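Local coordinates for PA3566 protein (Pseudomonas aeruginosa, PDB 1X7V), which is of unknown function but is a member of the antibiotic biosynthesis monooxygenase family and possibly an oxidoreductase, at residues Thr12-Pro17 with Ala85-Lys91; Gly18-Glu24 with Ser52-Tyr56; Gly39-Leu45 with Tyr56-Arg62. One frame throughout, in Å; residues are numbered along the deposited sequence.

Interaction 1: residues Thr12-Pro17 with Ala85-Lys91; sequences TITAAP and ALLQNVK
Thr12-Ala15 and Asn89-Lys91 run as antiparallel strands, their axes 4.8 Å apart at 175°. Thr12 faces Lys91 and Thr14 faces Asn89 as hydrogen-bonded pairs; Ile13-Val90 is a non-hydrogen-bonded pair. Thr12 N donates to Lys91 O (2.9 Å) and Lys91 N returns to Thr12 O (2.9 Å), while Thr14 N reaches Asn89 O (2.9 Å). Thr14 O takes two donors, Gln88 N at 2.8 Å and, weakly, Asn89 N at 3.3 Å. Gln88 and Asn89 facing the single residue Thr14 make a classic beta bulge, with Gln88 at phi/psi -106/-38, and it turns edge strand 87-96 of the ferredoxin-like alpha-beta plait. Past it Ala15 pairs with Leu87, and Ala16 N is satisfied by Leu86 O at 2.8 Å, where the 3-10 turn ends. The far edge of strand 7-15 is taken too: Ile13 and Ala15 bond through their backbones to Phe55 and His53. On the face carrying Thr12, Thr14 and Asn89, one water donates to Thr12 O (2.9 Å), accepts from Asn89 ND2 (3.0 Å; chi1 t, -162°) and bonds Thr14 OG1 (2.8 Å; chi1 m, -51°). Beneath, toward helix 20-36, Ile13 (m,t) CG2 packs on Leu87 CD2 (3.6 Å) and Val90 CG2 (4.2 Å).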
loop_
_atom_site.group_PDB
_atom_site.type_symbol
_atom_site.label_atom_id
_atom_site.label_comp_id
_atom_site.label_asym_id
_atom_site.label_seq_id
_atom_site.Cartn_x
_atom_site.Cartn_y
_atom_site.Cartn_z
ATOM N N THR A 12 -3.481 -5.828 1.875
ATOM C CA THR A 12 -3.366 -7.052 1.080
ATOM C C THR A 12 -4.174 -6.801 -0.192
ATOM O O THR A 12 -5.402 -6.587 -0.156
ATOM C CB THR A 12 -3.866 -8.274 1.821
ATOM O OG1 THR A 12 -3.188 -8.436 3.080
ATOM C CG2 THR A 12 -3.601 -9.504 1.003
ATOM N N ILE A 13 -3.460 -6.727 -1.317
ATOM C CA ILE A 13 -4.032 -6.370 -2.589
ATOM C C ILE A 13 -3.959 -7.596 -3.513
ATOM O O ILE A 13 -2.888 -8.168 -3.692
ATOM C CB ILE A 13 -3.302 -5.184 -3.171
ATOM C CG1 ILE A 13 -3.270 -4.067 -2.129
ATOM C CG2 ILE A 13 -4.022 -4.709 -4.426
ATOM C CD1 ILE A 13 -3.042 -2.671 -2.656
ATOM N N THR A 14 -5.096 -7.973 -4.087
ATOM C CA THR A 14 -5.210 -9.168 -4.959
ATOM C C THR A 14 -5.541 -8.680 -6.354
ATOM O O THR A 14 -6.590 -8.019 -6.561
ATOM C CB THR A 14 -6.324 -10.132 -4.511
ATOM O OG1 THR A 14 -6.206 -10.446 -3.105
ATOM C CG2 THR A 14 -6.234 -11.396 -5.287
ATOM N N ALA A 15 -4.666 -8.991 -7.318
ATOM C CA ALA A 15 -4.916 -8.635 -8.714
ATOM C C ALA A 15 -5.972 -9.553 -9.331
ATOM O O ALA A 15 -6.064 -10.735 -8.981
ATOM C CB ALA A 15 -3.639 -8.721 -9.500
ATOM N N ALA A 16 -6.744 -9.021 -10.263
ATOM C CA ALA A 16 -7.638 -9.800 -11.047
ATOM C C ALA A 16 -6.806 -10.866 -11.778
ATOM O O ALA A 16 -5.676 -10.570 -12.180
ATOM C CB ALA A 16 -8.336 -8.940 -12.084
ATOM N N PRO A 17 -7.353 -12.065 -11.952
ATOM C CA PRO A 17 -6.628 -13.121 -12.688
ATOM C C PRO A 17 -5.998 -12.657 -14.018
ATOM O O PRO A 17 -6.664 -12.049 -14.883
ATOM C CB PRO A 17 -7.708 -14.162 -12.958
ATOM C CG PRO A 17 -8.670 -13.996 -11.831
ATOM C CD PRO A 17 -8.665 -12.527 -11.474
ATOM N N ALA A 85 -10.090 -2.004 -12.596
ATOM C CA ALA A 85 -10.261 -3.284 -13.299
ATOM C C ALA A 85 -9.109 -4.267 -13.073
ATOM O O ALA A 85 -9.273 -5.468 -13.306
ATOM C CB ALA A 85 -10.493 -3.076 -14.786
ATOM N N LEU A 86 -7.981 -3.776 -12.573
ATOM C CA LEU A 86 -6.820 -4.625 -12.234
ATOM C C LEU A 86 -6.994 -5.346 -10.894
ATOM O O LEU A 86 -6.227 -6.239 -10.586
ATOM C CB LEU A 86 -5.515 -3.807 -12.174
ATOM C CG LEU A 86 -4.937 -3.083 -13.394
ATOM C CD1 LEU A 86 -3.482 -2.658 -13.112
ATOM C CD2 LEU A 86 -5.007 -3.922 -14.645
ATOM N N LEU A 87 -7.992 -4.960 -10.100
ATOM C CA LEU A 87 -8.121 -5.370 -8.714
ATOM C C LEU A 87 -9.273 -6.338 -8.541
ATOM O O LEU A 87 -10.338 -6.147 -9.120
ATOM C CB LEU A 87 -8.431 -4.152 -7.814
ATOM C CG LEU A 87 -7.422 -3.040 -7.741
ATOM C CD1 LEU A 87 -7.991 -1.819 -7.039
ATOM C CD2 LEU A 87 -6.192 -3.556 -7.003
ATOM N N GLN A 88 -9.076 -7.342 -7.703
ATOM C CA GLN A 88 -10.093 -8.249 -7.285
ATOM C C GLN A 88 -10.491 -7.925 -5.822
ATOM O O GLN A 88 -11.642 -8.119 -5.444
ATOM C CB GLN A 88 -9.550 -9.684 -7.329
ATOM C CG GLN A 88 -10.603 -10.777 -7.100
ATOM C CD GLN A 88 -9.976 -12.204 -7.016
ATOM O OE1 GLN A 88 -9.956 -12.814 -5.937
ATOM N NE2 GLN A 88 -9.470 -12.723 -8.144
ATOM N N ASN A 89 -9.510 -7.571 -4.998
ATOM C CA ASN A 89 -9.775 -7.351 -3.547
ATOM C C ASN A 89 -8.710 -6.461 -2.940
ATOM O O ASN A 89 -7.537 -6.530 -3.320
ATOM C CB ASN A 89 -9.879 -8.669 -2.797
ATOM C CG ASN A 89 -10.582 -8.518 -1.431
ATOM O OD1 ASN A 89 -11.830 -8.487 -1.330
ATOM N ND2 ASN A 89 -9.788 -8.350 -0.407
ATOM N N VAL A 90 -9.111 -5.604 -2.020
ATOM C CA VAL A 90 -8.168 -4.842 -1.206
ATOM C C VAL A 90 -8.642 -4.985 0.247
ATOM O O VAL A 90 -9.761 -4.609 0.568
ATOM C CB VAL A 90 -8.091 -3.335 -1.627
ATOM C CG1 VAL A 90 -7.093 -2.617 -0.796
ATOM C CG2 VAL A 90 -7.679 -3.188 -3.119
ATOM N N LYS A 91 -7.782 -5.519 1.095
ATOM C CA LYS A 91 -8.044 -5.624 2.525
ATOM C C LYS A 91 -7.086 -4.673 3.205
ATOM O O LYS A 91 -5.903 -4.660 2.900
ATOM C CB LYS A 91 -7.779 -7.032 3.000
ATOM C CG LYS A 91 -8.124 -7.280 4.437
ATOM C CD LYS A 91 -7.988 -8.814 4.649
ATOM C CE LYS A 91 -8.146 -9.243 6.069
ATOM N NZ LYS A 91 -7.250 -10.468 6.301
HETATM O O HOH W 1 -6.875 -8.909 -0.909
#

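Interaction 2: residues Gly18-Glu24 with Ser52-Tyr56; sequences GHAEALE and SHLFY
Phe55 lays its ring against the first turn of helix 20-36, with Ala20, Leu23 and Glu24 gathered obliquely about it. Its CB points toward the helix with chi1 m (-58°) and chi2 85°, which brings CZ to 3.6 Å from Ala20 O, CD1 to 3.8 Å from Leu23 CD2, and CE2 to 3.8 Å from Glu24 CB. Leu23 is a t,p rotamer; Glu24 is extended, and its OE2 forms a salt bridge with Arg28. The helix starts after His19 at the N-cap position, and its first turn closes through Leu23 N to His19 O (3.0 Å) and Glu24 N to Ala20 O (3.0 Å). Segment 20-24 runs 17° from the direction of strand 54-56, their axes 9.9 Å apart, a gap filled by side chains. The nearest CA pair across the two segments is Ala20-His53, 4.8 Å. Ala20 CB sits 3.4 Å from Ser52 O and over one face of the His53 imidazole, 4.0 Å from ND1. His53, chi1 m, turns its ring edge to the loop before the helix, with CE1 3.0 Å from Gly18 N. Gly18 has phi/psi 88/-14, a conformation that suits glycine. This is helix-on-sheet packing at one end of an alpha-beta plait, the helix that follows strand 7-15 lying over neighbouring strand 54-61.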
loop_
_atom_site.group_PDB
_atom_site.type_symbol
_atom_site.label_atom_id
_atom_site.label_comp_id
_atom_site.label_asym_id
_atom_site.label_seq_id
_atom_site.Cartn_x
_atom_site.Cartn_y
_atom_site.Cartn_z
ATOM N N GLY A 18 -4.712 -12.974 -14.209
ATOM C CA GLY A 18 -4.000 -12.569 -15.402
ATOM C C GLY A 18 -3.333 -11.204 -15.322
ATOM O O GLY A 18 -2.539 -10.899 -16.177
ATOM N N HIS A 19 -3.686 -10.380 -14.311
ATOM C CA HIS A 19 -3.196 -8.997 -14.191
ATOM C C HIS A 19 -2.139 -8.720 -13.118
ATOM O O HIS A 19 -1.936 -7.568 -12.774
ATOM C CB HIS A 19 -4.383 -8.059 -14.024
ATOM C CG HIS A 19 -5.304 -8.062 -15.198
ATOM N ND1 HIS A 19 -5.086 -7.285 -16.319
ATOM C CD2 HIS A 19 -6.367 -8.846 -15.490
ATOM C CE1 HIS A 19 -6.033 -7.527 -17.214
ATOM N NE2 HIS A 19 -6.831 -8.458 -16.728
ATOM N N ALA A 20 -1.431 -9.736 -12.622
ATOM C CA ALA A 20 -0.401 -9.564 -11.593
ATOM C C ALA A 20 0.719 -8.631 -12.019
ATOM O O ALA A 20 1.158 -7.791 -11.241
ATOM C CB ALA A 20 0.198 -10.907 -11.147
ATOM N N GLU A 21 1.202 -8.774 -13.245
ATOM C CA GLU A 21 2.314 -7.958 -13.663
ATOM C C GLU A 21 1.951 -6.490 -13.766
ATOM O O GLU A 21 2.767 -5.623 -13.415
ATOM C CB GLU A 21 2.855 -8.452 -14.991
ATOM C CG GLU A 21 3.419 -9.885 -14.903
ATOM C CD GLU A 21 4.862 -10.007 -14.345
ATOM O OE1 GLU A 21 5.223 -9.341 -13.325
ATOM O OE2 GLU A 21 5.636 -10.830 -14.908
ATOM N N ALA A 22 0.749 -6.213 -14.260
ATOM C CA ALA A 22 0.275 -4.845 -14.402
ATOM C C ALA A 22 0.102 -4.225 -13.013
ATOM O O ALA A 22 0.501 -3.064 -12.742
ATOM C CB ALA A 22 -1.050 -4.795 -15.173
ATOM N N LEU A 23 -0.492 -4.972 -12.109
ATOM C CA LEU A 23 -0.667 -4.455 -10.748
ATOM C C LEU A 23 0.677 -4.186 -9.989
ATOM O O LEU A 23 0.831 -3.158 -9.294
ATOM C CB LEU A 23 -1.614 -5.398 -9.967
ATOM C CG LEU A 23 -1.845 -4.981 -8.488
ATOM C CD1 LEU A 23 -2.446 -3.578 -8.503
ATOM C CD2 LEU A 23 -2.687 -5.982 -7.669
ATOM N N GLU A 24 1.639 -5.088 -10.101
ATOM C CA GLU A 24 2.973 -4.910 -9.539
ATOM C C GLU A 24 3.621 -3.629 -10.058
ATOM O O GLU A 24 4.218 -2.912 -9.271
ATOM C CB GLU A 24 3.868 -6.093 -9.896
ATOM C CG GLU A 24 5.335 -5.947 -9.404
ATOM C CD GLU A 24 6.189 -7.184 -9.728
ATOM O OE1 GLU A 24 5.635 -8.322 -9.750
ATOM O OE2 GLU A 24 7.414 -7.014 -9.928
ATOM N N SER A 52 1.048 -15.334 -7.301
ATOM C CA SER A 52 1.624 -14.118 -7.882
ATOM C C SER A 52 0.651 -12.916 -7.867
ATOM O O SER A 52 1.078 -11.778 -7.928
ATOM C CB SER A 52 2.014 -14.416 -9.338
ATOM O OG SER A 52 0.841 -14.741 -10.066
ATOM N N HIS A 53 -0.647 -13.188 -7.777
ATOM C CA HIS A 53 -1.675 -12.150 -7.728
ATOM C C HIS A 53 -1.834 -11.429 -6.406
ATOM O O HIS A 53 -2.593 -10.447 -6.356
ATOM C CB HIS A 53 -3.004 -12.782 -8.097
ATOM C CG HIS A 53 -3.010 -13.386 -9.463
ATOM N ND1 HIS A 53 -3.344 -12.665 -10.585
ATOM C CD2 HIS A 53 -2.680 -14.619 -9.888
ATOM C CE1 HIS A 53 -3.222 -13.435 -11.655
ATOM N NE2 HIS A 53 -2.817 -14.629 -11.259
ATOM N N LEU A 54 -1.117 -11.874 -5.373
ATOM C CA LEU A 54 -1.251 -11.326 -4.007
ATOM C C LEU A 54 -0.020 -10.539 -3.620
ATOM O O LEU A 54 1.105 -11.028 -3.727
ATOM C CB LEU A 54 -1.429 -12.411 -2.984
ATOM C CG LEU A 54 -2.854 -12.817 -2.672
ATOM C CD1 LEU A 54 -2.833 -14.109 -1.902
ATOM C CD2 LEU A 54 -3.493 -11.659 -1.874
ATOM N N PHE A 55 -0.264 -9.296 -3.221
ATOM C CA PHE A 55 0.754 -8.329 -2.810
ATOM C C PHE A 55 0.374 -7.771 -1.463
ATOM O O PHE A 55 -0.810 -7.753 -1.111
ATOM C CB PHE A 55 0.846 -7.160 -3.778
ATOM C CG PHE A 55 1.143 -7.570 -5.195
ATOM C CD1 PHE A 55 0.137 -7.954 -6.057
ATOM C CD2 PHE A 55 2.435 -7.673 -5.617
ATOM C CE1 PHE A 55 0.463 -8.390 -7.345
ATOM C CE2 PHE A 55 2.724 -8.070 -6.826
ATOM C CZ PHE A 55 1.714 -8.436 -7.702
ATOM N N TYR A 56 1.390 -7.311 -0.743
ATOM C CA TYR A 56 1.210 -6.800 0.628
ATOM C C TYR A 56 2.000 -5.551 0.758
ATOM O O TYR A 56 3.213 -5.575 0.493
ATOM C CB TYR A 56 1.735 -7.807 1.668
ATOM C CG TYR A 56 1.162 -9.181 1.549
ATOM C CD1 TYR A 56 1.729 -10.131 0.681
ATOM C CD2 TYR A 56 0.037 -9.557 2.262
ATOM C CE1 TYR A 56 1.213 -11.439 0.561
ATOM C CE2 TYR A 56 -0.486 -10.859 2.148
ATOM C CZ TYR A 56 0.100 -11.786 1.275
ATOM O OH TYR A 56 -0.406 -13.073 1.144
#

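Interaction 3: residues Gly39-Leu45 with Tyr56-Arg62; sequences GCLQYDL and YMIEQWR
This is the beta hairpin of strands 40-47 and 54-61, edging the antiparallel sheet in the dimeric alpha-beta barrel clan's ferredoxin-like fold. The strand axes lie 4.4 Å apart at 174°. Asp44 and Ile58 form a hydrogen-bonded pair, Asp44 N to Ile58 O and Ile58 N to Asp44 O, both 2.9 Å, and Gln60 N donates to Gln42 O at 3.0 Å. Leu41 (phi/psi -92/-21) and Gln42 both face Gln60 in a classic beta bulge: Gln60 O accepts Leu41 N at 2.8 Å and, weakly, Gln42 N at 3.4 Å. Beyond it Cys40 pairs with Trp61, and Arg62 N bonds Gly39 O at 2.9 Å. On the face of Gln42, Asp44 and Gln60, Gln60 NE2 donates to Gln42 OE1 (2.9 Å) and Gln42 NE2 to Asp44 OD2 (2.8 Å); Asp44 OD1 forms a salt bridge with Arg35. On the opposite, aromatic-rich face Cys40 SG stands over the six-membered ring of Trp61 (chi1 m), a sulfur-aromatic contact 4.2 Å from its centroid. Selenomethionine Met57 (t,p,p) makes a CH-pi contact over the face of the Tyr43 ring (chi1 t), CG 3.9 Å from its centroid, and an oblique Met-aromatic one, SE at 4.2 Å. His70 meets both rings. Buried Glu59 takes Trp61 NE1 on OE1 at 2.8 Å, while a water 2.6 Å from Tyr43 OH donates weakly to Glu59 OE2 at 3.3 Å.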
loop_
_atom_site.group_PDB
_atom_site.type_symbol
_atom_site.label_atom_id
_atom_site.label_comp_id
_atom_site.label_asym_id
_atom_site.label_seq_id
_atom_site.Cartn_x
_atom_site.Cartn_y
_atom_site.Cartn_z
ATOM N N GLY A 39 6.266 11.701 8.191
ATOM C CA GLY A 39 5.622 10.747 9.050
ATOM C C GLY A 39 5.627 9.299 8.566
ATOM O O GLY A 39 5.013 8.458 9.227
ATOM N N CYS A 40 6.237 9.012 7.405
ATOM C CA CYS A 40 6.294 7.637 6.909
ATOM C C CYS A 40 7.471 6.919 7.522
ATOM O O CYS A 40 8.640 7.221 7.217
ATOM C CB CYS A 40 6.354 7.558 5.356
ATOM S SG CYS A 40 6.202 5.842 4.846
ATOM N N LEU A 41 7.166 5.986 8.410
ATOM C CA LEU A 41 8.183 5.190 9.090
ATOM C C LEU A 41 8.512 3.881 8.392
ATOM O O LEU A 41 9.544 3.303 8.627
ATOM C CB LEU A 41 7.750 4.919 10.538
ATOM C CG LEU A 41 7.584 6.175 11.343
ATOM C CD1 LEU A 41 7.179 5.793 12.749
ATOM C CD2 LEU A 41 8.865 6.936 11.320
ATOM N N GLN A 42 7.618 3.406 7.550
ATOM C CA GLN A 42 7.890 2.188 6.758
ATOM C C GLN A 42 6.912 2.213 5.599
ATOM O O GLN A 42 5.768 2.559 5.762
ATOM C CB GLN A 42 7.670 0.917 7.595
ATOM C CG GLN A 42 7.935 -0.405 6.778
ATOM C CD GLN A 42 7.703 -1.666 7.570
ATOM O OE1 GLN A 42 7.158 -1.622 8.664
ATOM N NE2 GLN A 42 8.137 -2.831 7.008
ATOM N N TYR A 43 7.364 1.782 4.428
ATOM C CA TYR A 43 6.469 1.609 3.289
ATOM C C TYR A 43 7.149 0.621 2.359
ATOM O O TYR A 43 8.026 0.997 1.555
ATOM C CB TYR A 43 6.133 2.929 2.596
ATOM C CG TYR A 43 4.914 2.873 1.698
ATOM C CD1 TYR A 43 3.652 3.338 2.129
ATOM C CD2 TYR A 43 5.027 2.459 0.388
ATOM C CE1 TYR A 43 2.562 3.322 1.301
ATOM C CE2 TYR A 43 3.949 2.440 -0.462
ATOM C CZ TYR A 43 2.707 2.861 -0.004
ATOM O OH TYR A 43 1.667 2.817 -0.864
ATOM N N ASP A 44 6.773 -0.646 2.533
ATOM C CA ASP A 44 7.432 -1.750 1.874
ATOM C C ASP A 44 6.419 -2.615 1.112
ATOM O O ASP A 44 5.396 -2.964 1.643
ATOM C CB ASP A 44 8.176 -2.612 2.930
ATOM C CG ASP A 44 9.398 -1.905 3.534
ATOM O OD1 ASP A 44 10.094 -1.111 2.811
ATOM O OD2 ASP A 44 9.684 -2.195 4.731
ATOM N N LEU A 45 6.746 -2.925 -0.145
ATOM C CA LEU A 45 5.959 -3.753 -1.040
ATOM C C LEU A 45 6.489 -5.186 -1.101
ATOM O O LEU A 45 7.667 -5.417 -1.136
ATOM C CB LEU A 45 5.980 -3.185 -2.460
ATOM C CG LEU A 45 5.191 -3.928 -3.530
ATOM C CD1 LEU A 45 3.725 -4.042 -3.209
ATOM C CD2 LEU A 45 5.394 -3.186 -4.876
ATOM N N TYR A 56 1.390 -7.311 -0.743
ATOM C CA TYR A 56 1.210 -6.800 0.628
ATOM C C TYR A 56 2.000 -5.551 0.758
ATOM O O TYR A 56 3.213 -5.575 0.493
ATOM C CB TYR A 56 1.735 -7.807 1.668
ATOM C CG TYR A 56 1.162 -9.181 1.549
ATOM C CD1 TYR A 56 1.729 -10.131 0.681
ATOM C CD2 TYR A 56 0.037 -9.557 2.262
ATOM C CE1 TYR A 56 1.213 -11.439 0.561
ATOM C CE2 TYR A 56 -0.486 -10.859 2.148
ATOM C CZ TYR A 56 0.100 -11.786 1.275
ATOM O OH TYR A 56 -0.406 -13.073 1.144
HETATM N N MSE A 57 1.348 -4.448 1.165
HETATM C CA MSE A 57 2.105 -3.248 1.526
HETATM C C MSE A 57 2.113 -3.203 3.054
HETATM O O MSE A 57 1.047 -3.238 3.661
HETATM C CB MSE A 57 1.456 -1.970 0.956
HETATM C CG MSE A 57 2.344 -0.780 0.898
HETATM SE SE MSE A 57 3.620 -1.020 -0.603
HETATM C CE MSE A 57 2.354 -0.530 -2.193
ATOM N N ILE A 58 3.293 -3.150 3.648
ATOM C CA ILE A 58 3.454 -2.987 5.099
ATOM C C ILE A 58 3.901 -1.558 5.288
ATOM O O ILE A 58 4.947 -1.126 4.788
ATOM C CB ILE A 58 4.444 -3.987 5.751
ATOM C CG1 ILE A 58 4.043 -5.469 5.446
ATOM C CG2 ILE A 58 4.527 -3.734 7.283
ATOM C CD1 ILE A 58 5.034 -6.459 5.932
ATOM N N GLU A 59 3.108 -0.814 6.047
ATOM C CA GLU A 59 3.289 0.622 6.212
ATOM C C GLU A 59 3.273 0.963 7.718
ATOM O O GLU A 59 2.534 0.331 8.468
ATOM C CB GLU A 59 2.155 1.387 5.534
ATOM C CG GLU A 59 1.850 1.011 4.094
ATOM C CD GLU A 59 0.670 1.734 3.527
ATOM O OE1 GLU A 59 0.279 2.799 4.078
ATOM O OE2 GLU A 59 0.126 1.254 2.488
ATOM N N GLN A 60 4.064 1.946 8.123
ATOM C CA GLN A 60 3.968 2.534 9.465
ATOM C C GLN A 60 3.878 4.051 9.297
ATOM O O GLN A 60 4.638 4.685 8.532
ATOM C CB GLN A 60 5.164 2.158 10.332
ATOM C CG GLN A 60 5.279 0.694 10.707
ATOM C CD GLN A 60 6.413 0.477 11.649
ATOM O OE1 GLN A 60 6.384 0.976 12.781
ATOM N NE2 GLN A 60 7.473 -0.191 11.178
ATOM N N TRP A 61 2.987 4.658 10.058
ATOM C CA TRP A 61 2.747 6.082 9.937
ATOM C C TRP A 61 2.796 6.648 11.339
ATOM O O TRP A 61 2.304 6.024 12.267
ATOM C CB TRP A 61 1.367 6.313 9.303
ATOM C CG TRP A 61 1.307 5.947 7.867
ATOM C CD1 TRP A 61 0.772 4.820 7.326
ATOM C CD2 TRP A 61 1.831 6.708 6.797
ATOM N NE1 TRP A 61 0.963 4.821 5.949
ATOM C CE2 TRP A 61 1.622 5.971 5.604
ATOM C CE3 TRP A 61 2.485 7.946 6.719
ATOM C CZ2 TRP A 61 1.982 6.467 4.355
ATOM C CZ3 TRP A 61 2.892 8.405 5.459
ATOM C CH2 TRP A 61 2.625 7.676 4.314
ATOM N N ARG A 62 3.392 7.813 11.505
ATOM C CA ARG A 62 3.523 8.411 12.840
ATOM C C ARG A 62 2.152 8.577 13.515
ATOM O O ARG A 62 2.021 8.355 14.707
ATOM C CB ARG A 62 4.256 9.763 12.719
ATOM C CG ARG A 62 5.221 10.064 13.807
ATOM C CD ARG A 62 5.880 11.451 13.606
ATOM N NE ARG A 62 7.170 11.574 12.910
ATOM C CZ ARG A 62 8.343 11.122 13.375
ATOM N NH1 ARG A 62 8.391 10.381 14.486
ATOM N NH2 ARG A 62 9.488 11.390 12.729
HETATM O O HOH W 2 -0.760 3.214 -0.046
#

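In the fold
All three contacts reach one sheet, ordered 40-47, 54-61, 7-15, 87-96. Interactions 1 and 3 zip its two outer strands to the central pair by antiparallel backbone bonds, each with a classic bulge, but their centres lie 19 Å apart on opposite sides of the chain's centre. Interaction 1 lies at the surface, whereas interaction 3 is partly buried and rich in aromatic, sulfur and side-chain polar contacts. Interaction 2, also partly buried, instead sets a helix on the sheet mainly by side-chain packing, without the paired backbone bonds of the other two. It adjoins interaction 1, where Ala15 N lies 2.7 Å from His53 O, and shares Tyr56 on strand 54-61 with interaction 3.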